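Local coordinates for legionella ubiquitin-specific protease A domain-containing protein (Legionella pneumophila subsp. pneumophila, PDB 5DGG), which is an uncharacterized Legionella protein linked to metaeffector activity, its central domain belonging to the LupA family of the CA peptidase clan and so possibly acting as a ubiquitin-specific protease, at residues C108-K112 and E113-I117; E41-A44 and S45-N49. All coordinates share one frame; numbering follows the deposited sequence. Where two conformers were deposited one is given.

In the fold
Along the chain interaction 2 (41-44 with 45-49) comes first, closing helix 33-47 of a beta-alpha-beta unit, and interaction 1 (108-112 with 113-117) follows as the turn from helix 98-108 into strand 115-120. Their centres lie about 14 Å apart, on the same side of the chain's centre, within the LupA-family domain. Both are tied to the five-stranded mixed sheet: helix 33-47 links the neighbouring strands 22-29 and 54-60, whereas 115-120 is an outermost strand next to 81-86. The two meet directly. Cys108 SG packs 3.6 Å from Leu43 CD2, and Val110 CG2 sits 3.8 Å from Val47 CG1, so the ends of two helices are joined beside the sheet.

Interaction 1 of 2, residues C108-K112 and E113-I117; sequences CGVPK and ELVNI
Lys112 and Glu113, adjacent in sequence, are brought together by folded side chains: Lys112 CG sits between its backbone N and carbonyl carbon (chi1 76°) and the chain bends at its last torsion, while Glu113 folds back at chi2 (76°). The result is a salt bridge, Lys112 NZ to Glu113 OE1 at 2.9 Å, in which the ammonium meets the oxygen from above the carboxylate plane. The other carboxylate oxygen, OE2, rests 3.7 Å from Pro111 CB, so the acid lies against the proline as well as the lysine.

The backbone of the same residues curls through a short 3-10 turn. Two successive i to i+3 bonds hold it, Leu114 N to Pro111 O and Val115 N to Lys112 O, both 2.9 Å; each donor stands well above the plane of its carbonyl, and the second bond is the more bent. The turn also carries apolar contacts. Leu114 runs alongside the proline, pointing the same way, with CD1 3.9 Å from Pro111 CG. Val110 and Val115 instead cross at about a right angle, CG1 of the first meeting CG2 of the second at 3.9 Å.

A Schellman motif at Gly109, whose positive phi (109°) ends helix 98-108, precedes this turn, which leads the chain into strand 115-120, at one edge of the sheet. Backbone bonds from Leu114 and Asn116 to Tyr81 join the start of that strand to strand 81-86. Val115 packs on Leu102 and Leu105 of helix 98-108, while Val110 packs on Tyr81 of strand 81-86.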
ATOM      1  N   CYS A 108      -8.630 -11.599 -11.724  1.00 36.06           N
ATOM      2  CA  CYS A 108      -8.954 -12.478 -10.595  1.00 34.95           C
ATOM      3  C   CYS A 108     -10.376 -13.016 -10.627  1.00 35.84           C
ATOM      4  O   CYS A 108     -10.708 -13.923  -9.880  1.00 36.53           O
ATOM      5  CB  CYS A 108      -8.765 -11.735  -9.270  1.00 34.15           C
ATOM      6  SG  CYS A 108      -7.062 -11.349  -9.055  1.00 35.44           S
ATOM      7  N   GLY A 109     -11.216 -12.409 -11.446  1.00 37.81           N
ATOM      8  CA  GLY A 109     -12.581 -12.836 -11.623  1.00 39.61           C
ATOM      9  C   GLY A 109     -13.579 -11.881 -11.020  1.00 41.24           C
ATOM     10  O   GLY A 109     -14.739 -12.251 -10.859  1.00 38.69           O
ATOM     11  N   VAL A 110     -13.152 -10.658 -10.653  1.00 35.41           N
ATOM     12  CA  VAL A 110     -14.084  -9.677 -10.102  1.00 34.07           C
ATOM     13  C   VAL A 110     -14.505  -8.678 -11.177  1.00 36.24           C
ATOM     14  O   VAL A 110     -13.654  -7.933 -11.686  1.00 33.16           O
ATOM     15  CB  VAL A 110     -13.432  -8.898  -8.940  1.00 31.80           C
ATOM     16  CG1 VAL A 110     -14.364  -7.808  -8.444  1.00 30.68           C
ATOM     17  CG2 VAL A 110     -13.065  -9.875  -7.811  1.00 32.78           C
ATOM     18  N   PRO A 111     -15.800  -8.625 -11.519  1.00 37.34           N
ATOM     19  CA  PRO A 111     -16.172  -7.575 -12.493  1.00 38.80           C
ATOM     20  C   PRO A 111     -16.087  -6.133 -11.934  1.00 39.57           C
ATOM     21  O   PRO A 111     -16.267  -5.891 -10.723  1.00 35.39           O
ATOM     22  CB  PRO A 111     -17.618  -7.913 -12.848  1.00 40.75           C
ATOM     23  CG  PRO A 111     -18.114  -8.661 -11.668  1.00 40.88           C
ATOM     24  CD  PRO A 111     -16.947  -9.465 -11.152  1.00 39.56           C
ATOM     25  N   LYS A 112     -15.844  -5.177 -12.826  1.00 40.53           N
ATOM     26  CA  LYS A 112     -15.696  -3.794 -12.407  1.00 38.02           C
ATOM     27  C   LYS A 112     -16.910  -3.249 -11.670  1.00 34.83           C
ATOM     28  O   LYS A 112     -16.777  -2.427 -10.750  1.00 32.36           O
ATOM     29  CB  LYS A 112     -15.345  -2.930 -13.627  1.00 46.56           C
ATOM     30  CG  LYS A 112     -16.496  -2.620 -14.591  1.00 50.28           C
ATOM     31  CD  LYS A 112     -15.947  -1.927 -15.841  1.00 56.92           C
ATOM     32  CE  LYS A 112     -17.010  -1.169 -16.609  1.00 58.49           C
ATOM     33  NZ  LYS A 112     -18.057  -2.096 -17.102  1.00 59.84           N
ATOM     34  N   GLU A 113     -18.115  -3.707 -12.013  1.00 33.42           N
ATOM     35  CA  GLU A 113     -19.303  -3.220 -11.315  1.00 35.04           C
ATOM     36  C   GLU A 113     -19.303  -3.537  -9.830  1.00 32.76           C
ATOM     37  O   GLU A 113     -20.089  -2.949  -9.077  1.00 32.48           O
ATOM     38  CB  GLU A 113     -20.628  -3.764 -11.915  1.00 40.15           C
ATOM     39  CG  GLU A 113     -20.942  -3.252 -13.304  1.00 43.17           C
ATOM     40  CD  GLU A 113     -20.105  -3.929 -14.369  1.00 45.99           C
ATOM     41  OE1 GLU A 113     -20.141  -3.459 -15.552  1.00 46.89           O
ATOM     42  OE2 GLU A 113     -19.415  -4.920 -14.002  1.00 42.99           O
ATOM     43  N   LEU A 114     -18.423  -4.444  -9.392  1.00 32.36           N
ATOM     44  CA  LEU A 114     -18.359  -4.771  -7.978  1.00 33.02           C
ATOM     45  C   LEU A 114     -17.202  -4.072  -7.289  1.00 32.04           C
ATOM     46  O   LEU A 114     -16.772  -4.536  -6.236  1.00 30.92           O
ATOM     47  CB  LEU A 114     -18.174  -6.278  -7.766  1.00 36.00           C
ATOM     48  CG  LEU A 114     -19.361  -7.158  -8.139  1.00 40.22           C
ATOM     49  CD1 LEU A 114     -18.999  -8.611  -7.894  1.00 42.72           C
ATOM     50  CD2 LEU A 114     -20.591  -6.751  -7.339  1.00 43.83           C
ATOM     51  N   VAL A 115     -16.702  -2.981  -7.858  1.00 27.24           N
ATOM     52  CA  VAL A 115     -15.541  -2.299  -7.281  1.00 25.69           C
ATOM     53  C   VAL A 115     -15.907  -0.828  -7.019  1.00 24.79           C
ATOM     54  O   VAL A 115     -16.427  -0.121  -7.922  1.00 25.64           O
ATOM     55  CB  VAL A 115     -14.342  -2.460  -8.225  1.00 25.81           C
ATOM     56  CG1 VAL A 115     -13.091  -1.755  -7.728  1.00 25.19           C
ATOM     57  CG2 VAL A 115     -14.042  -3.944  -8.422  1.00 26.53           C
ATOM     58  N   ASN A 116     -15.692  -0.373  -5.794  1.00 23.43           N
ATOM     59  CA  ASN A 116     -15.893   1.050  -5.433  1.00 23.28           C
ATOM     60  C   ASN A 116     -14.573   1.744  -5.291  1.00 23.77           C
ATOM     61  O   ASN A 116     -13.901   1.557  -4.286  1.00 24.36           O
ATOM     62  CB  ASN A 116     -16.629   1.126  -4.110  1.00 24.08           C
ATOM     63  CG  ASN A 116     -17.913   0.331  -4.112  1.00 25.42           C
ATOM     64  OD1 ASN A 116     -18.667   0.382  -5.072  1.00 27.12           O
ATOM     65  ND2 ASN A 116     -18.221  -0.344  -2.980  1.00 25.48           N
ATOM     66  N   ILE A 117     -14.141   2.494  -6.294  1.00 22.82           N
ATOM     67  CA  ILE A 117     -12.851   3.145  -6.262  1.00 23.86           C
ATOM     68  C   ILE A 117     -12.901   4.456  -5.498  1.00 24.69           C
ATOM     69  O   ILE A 117     -13.862   5.246  -5.659  1.00 26.56           O
ATOM     70  CB  ILE A 117     -12.361   3.460  -7.695  1.00 26.27           C
ATOM     71  CG1 ILE A 117     -12.099   2.154  -8.405  1.00 29.66           C
ATOM     72  CG2 ILE A 117     -11.103   4.313  -7.690  1.00 25.50           C
ATOM     73  CD1 ILE A 117     -11.516   2.360  -9.787  1.00 34.44           C
TER

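Interaction 2 of 2, residues E41-A44 and S45-N49; sequences ETLA and SDVFN
Glu41 through Val47 form the last turns of helix 33-47, the helical crossover of a beta-alpha-beta unit that joins strands 22-29 and 54-60. Four consecutive i to i+4 backbone bonds carry the contact. Ser45 N reaches Glu41 O at 2.9 Å, and Asp46 N reaches Thr42 O at 3.1 Å. Next, Val47 N is 2.8 Å from Leu43 O, and the final bond, Phe48 N to Ala44 O, spans 3.0 Å. Phe48, just past the helix end, is the first residue to leave helical angles.

One apolar contact spans a turn of the helix (i to i+4): on the buried side, Leu43 CD1 meets Val47 CG2 at 4.1 Å as the two side chains cross obliquely. Leu43 CG lies opposite the backbone N (chi1 170°), and its side chain touches Ile55 of strand 54-60 and Leu104 of helix 98-108; Val47 likewise touches Ile55. At the helix end, Val47 CG1 lies over one face of the ring of Phe48, the next residue, 3.8 Å above the plane and over its centre.

Among the polar groups, Lys71 NZ bonds to the carbonyls of both Asp46 and Val47, placing a positive group at the helix C-terminus, where its charge would be expected to interact favourably with the helix dipole. Thr42 and Asp46 lie side by side and point the same way, their nearest oxygens too distant for a direct bond. A water donates to Asp46 OD2 at an unusually short 2.5 Å; its link to Thr42 OG1 is weak, and doubtful because Thr42 has a second conformer.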
ATOM      1  N   GLU A  41      -3.019 -15.561  -9.201  1.00 34.46           N
ATOM      2  CA  GLU A  41      -3.541 -16.730  -8.514  1.00 36.50           C
ATOM      3  C   GLU A  41      -3.557 -16.519  -7.001  1.00 35.32           C
ATOM      4  O   GLU A  41      -4.533 -16.861  -6.307  1.00 33.22           O
ATOM      5  CB  GLU A  41      -2.809 -17.997  -8.955  1.00 42.70           C
ATOM      6  CG  GLU A  41      -3.293 -18.454 -10.353  1.00 47.58           C
ATOM      7  CD  GLU A  41      -2.773 -19.809 -10.779  1.00 55.42           C
ATOM      8  OE1 GLU A  41      -1.589 -19.858 -11.117  1.00 60.23           O
ATOM      9  OE2 GLU A  41      -3.538 -20.820 -10.814  1.00 68.01           O
ATOM     10  N   THR A  42      -2.502 -15.916  -6.507  1.00 33.63           N
ATOM     11  CA  THR A  42      -2.434 -15.570  -5.092  0.60 35.02           C
ATOM     12  C   THR A  42      -3.478 -14.507  -4.739  1.00 30.54           C
ATOM     13  O   THR A  42      -4.192 -14.647  -3.746  1.00 30.22           O
ATOM     14  CB  THR A  42      -1.017 -15.169  -4.632  0.60 37.29           C
ATOM     15  OG1 THR A  42      -1.030 -14.929  -3.225  0.60 42.58           O
ATOM     16  CG2 THR A  42      -0.521 -13.911  -5.308  0.60 37.81           C
ATOM     17  N   LEU A  43      -3.628 -13.505  -5.569  1.00 28.48           N
ATOM     18  CA  LEU A  43      -4.564 -12.445  -5.254  1.00 29.58           C
ATOM     19  C   LEU A  43      -6.016 -12.988  -5.382  1.00 29.35           C
ATOM     20  O   LEU A  43      -6.880 -12.719  -4.523  1.00 29.00           O
ATOM     21  CB  LEU A  43      -4.271 -11.222  -6.141  1.00 30.28           C
ATOM     22  CG  LEU A  43      -5.292 -10.095  -6.110  1.00 29.72           C
ATOM     23  CD1 LEU A  43      -5.313  -9.423  -4.760  1.00 29.70           C
ATOM     24  CD2 LEU A  43      -4.993  -9.077  -7.204  1.00 31.02           C
ATOM     25  N   ALA A  44      -6.273 -13.829  -6.382  1.00 28.36           N
ATOM     26  CA  ALA A  44      -7.615 -14.393  -6.550  1.00 28.90           C
ATOM     27  C   ALA A  44      -7.936 -15.289  -5.354  1.00 28.90           C
ATOM     28  O   ALA A  44      -9.021 -15.207  -4.750  1.00 27.52           O
ATOM     29  CB  ALA A  44      -7.710 -15.172  -7.844  1.00 30.98           C
ATOM     30  N   SER A  45      -6.966 -16.094  -4.947  1.00 28.61           N
ATOM     31  CA  SER A  45      -7.193 -16.940  -3.803  1.00 31.18           C
ATOM     32  C   SER A  45      -7.608 -16.148  -2.548  1.00 30.36           C
ATOM     33  O   SER A  45      -8.510 -16.550  -1.830  1.00 31.09           O
ATOM     34  CB  SER A  45      -5.967 -17.764  -3.511  1.00 33.22           C
ATOM     35  OG  SER A  45      -6.207 -18.417  -2.306  1.00 43.45           O
ATOM     36  N   ASP A  46      -6.947 -15.026  -2.297  1.00 27.00           N
ATOM     37  CA  ASP A  46      -7.250 -14.153  -1.158  1.00 27.02           C
ATOM     38  C   ASP A  46      -8.570 -13.403  -1.350  1.00 26.94           C
ATOM     39  O   ASP A  46      -9.365 -13.302  -0.419  1.00 27.48           O
ATOM     40  CB  ASP A  46      -6.118 -13.150  -0.978  1.00 27.96           C
ATOM     41  CG  ASP A  46      -4.837 -13.795  -0.490  1.00 31.58           C
ATOM     42  OD1 ASP A  46      -4.886 -14.894   0.108  1.00 32.63           O
ATOM     43  OD2 ASP A  46      -3.795 -13.172  -0.686  1.00 32.72           O
ATOM     44  N   VAL A  47      -8.821 -12.910  -2.560  1.00 25.73           N
ATOM     45  CA  VAL A  47     -10.074 -12.258  -2.863  1.00 28.63           C
ATOM     46  C   VAL A  47     -11.254 -13.128  -2.501  1.00 30.19           C
ATOM     47  O   VAL A  47     -12.215 -12.630  -1.952  1.00 30.77           O
ATOM     48  CB  VAL A  47     -10.135 -11.786  -4.310  1.00 29.38           C
ATOM     49  CG1 VAL A  47     -11.557 -11.492  -4.743  1.00 31.22           C
ATOM     50  CG2 VAL A  47      -9.273 -10.541  -4.436  1.00 30.07           C
ATOM     51  N   PHE A  48     -11.151 -14.421  -2.784  1.00 32.69           N
ATOM     52  CA  PHE A  48     -12.259 -15.321  -2.624  1.00 33.35           C
ATOM     53  C   PHE A  48     -12.147 -16.171  -1.374  1.00 36.83           C
ATOM     54  O   PHE A  48     -12.927 -17.120  -1.190  1.00 39.74           O
ATOM     55  CB  PHE A  48     -12.470 -16.164  -3.911  1.00 31.18           C
ATOM     56  CG  PHE A  48     -12.926 -15.351  -5.073  1.00 30.91           C
ATOM     57  CD1 PHE A  48     -14.191 -14.803  -5.089  1.00 29.17           C
ATOM     58  CD2 PHE A  48     -12.063 -15.078  -6.151  1.00 29.98           C
ATOM     59  CE1 PHE A  48     -14.583 -14.036  -6.140  1.00 29.63           C
ATOM     60  CE2 PHE A  48     -12.466 -14.294  -7.207  1.00 29.21           C
ATOM     61  CZ  PHE A  48     -13.743 -13.793  -7.213  1.00 30.03           C
ATOM     62  N   ASN A  49     -11.245 -15.815  -0.464  1.00 36.45           N
ATOM     63  CA  ASN A  49     -11.084 -16.566   0.752  1.00 36.82           C
ATOM     64  C   ASN A  49     -11.842 -15.864   1.875  1.00 41.61           C
ATOM     65  O   ASN A  49     -11.563 -14.687   2.183  1.00 36.77           O
ATOM     66  CB  ASN A  49      -9.623 -16.725   1.129  1.00 39.27           C
ATOM     67  CG  ASN A  49      -9.448 -17.482   2.435  1.00 40.08           C
ATOM     68  OD1 ASN A  49     -10.413 -17.635   3.206  1.00 43.33           O
ATOM     69  ND2 ASN A  49      -8.252 -17.947   2.699  1.00 40.76           N
TER
HETATM   70  O   HOH W   1      -1.657 -14.118   0.071  1.00 38.43           O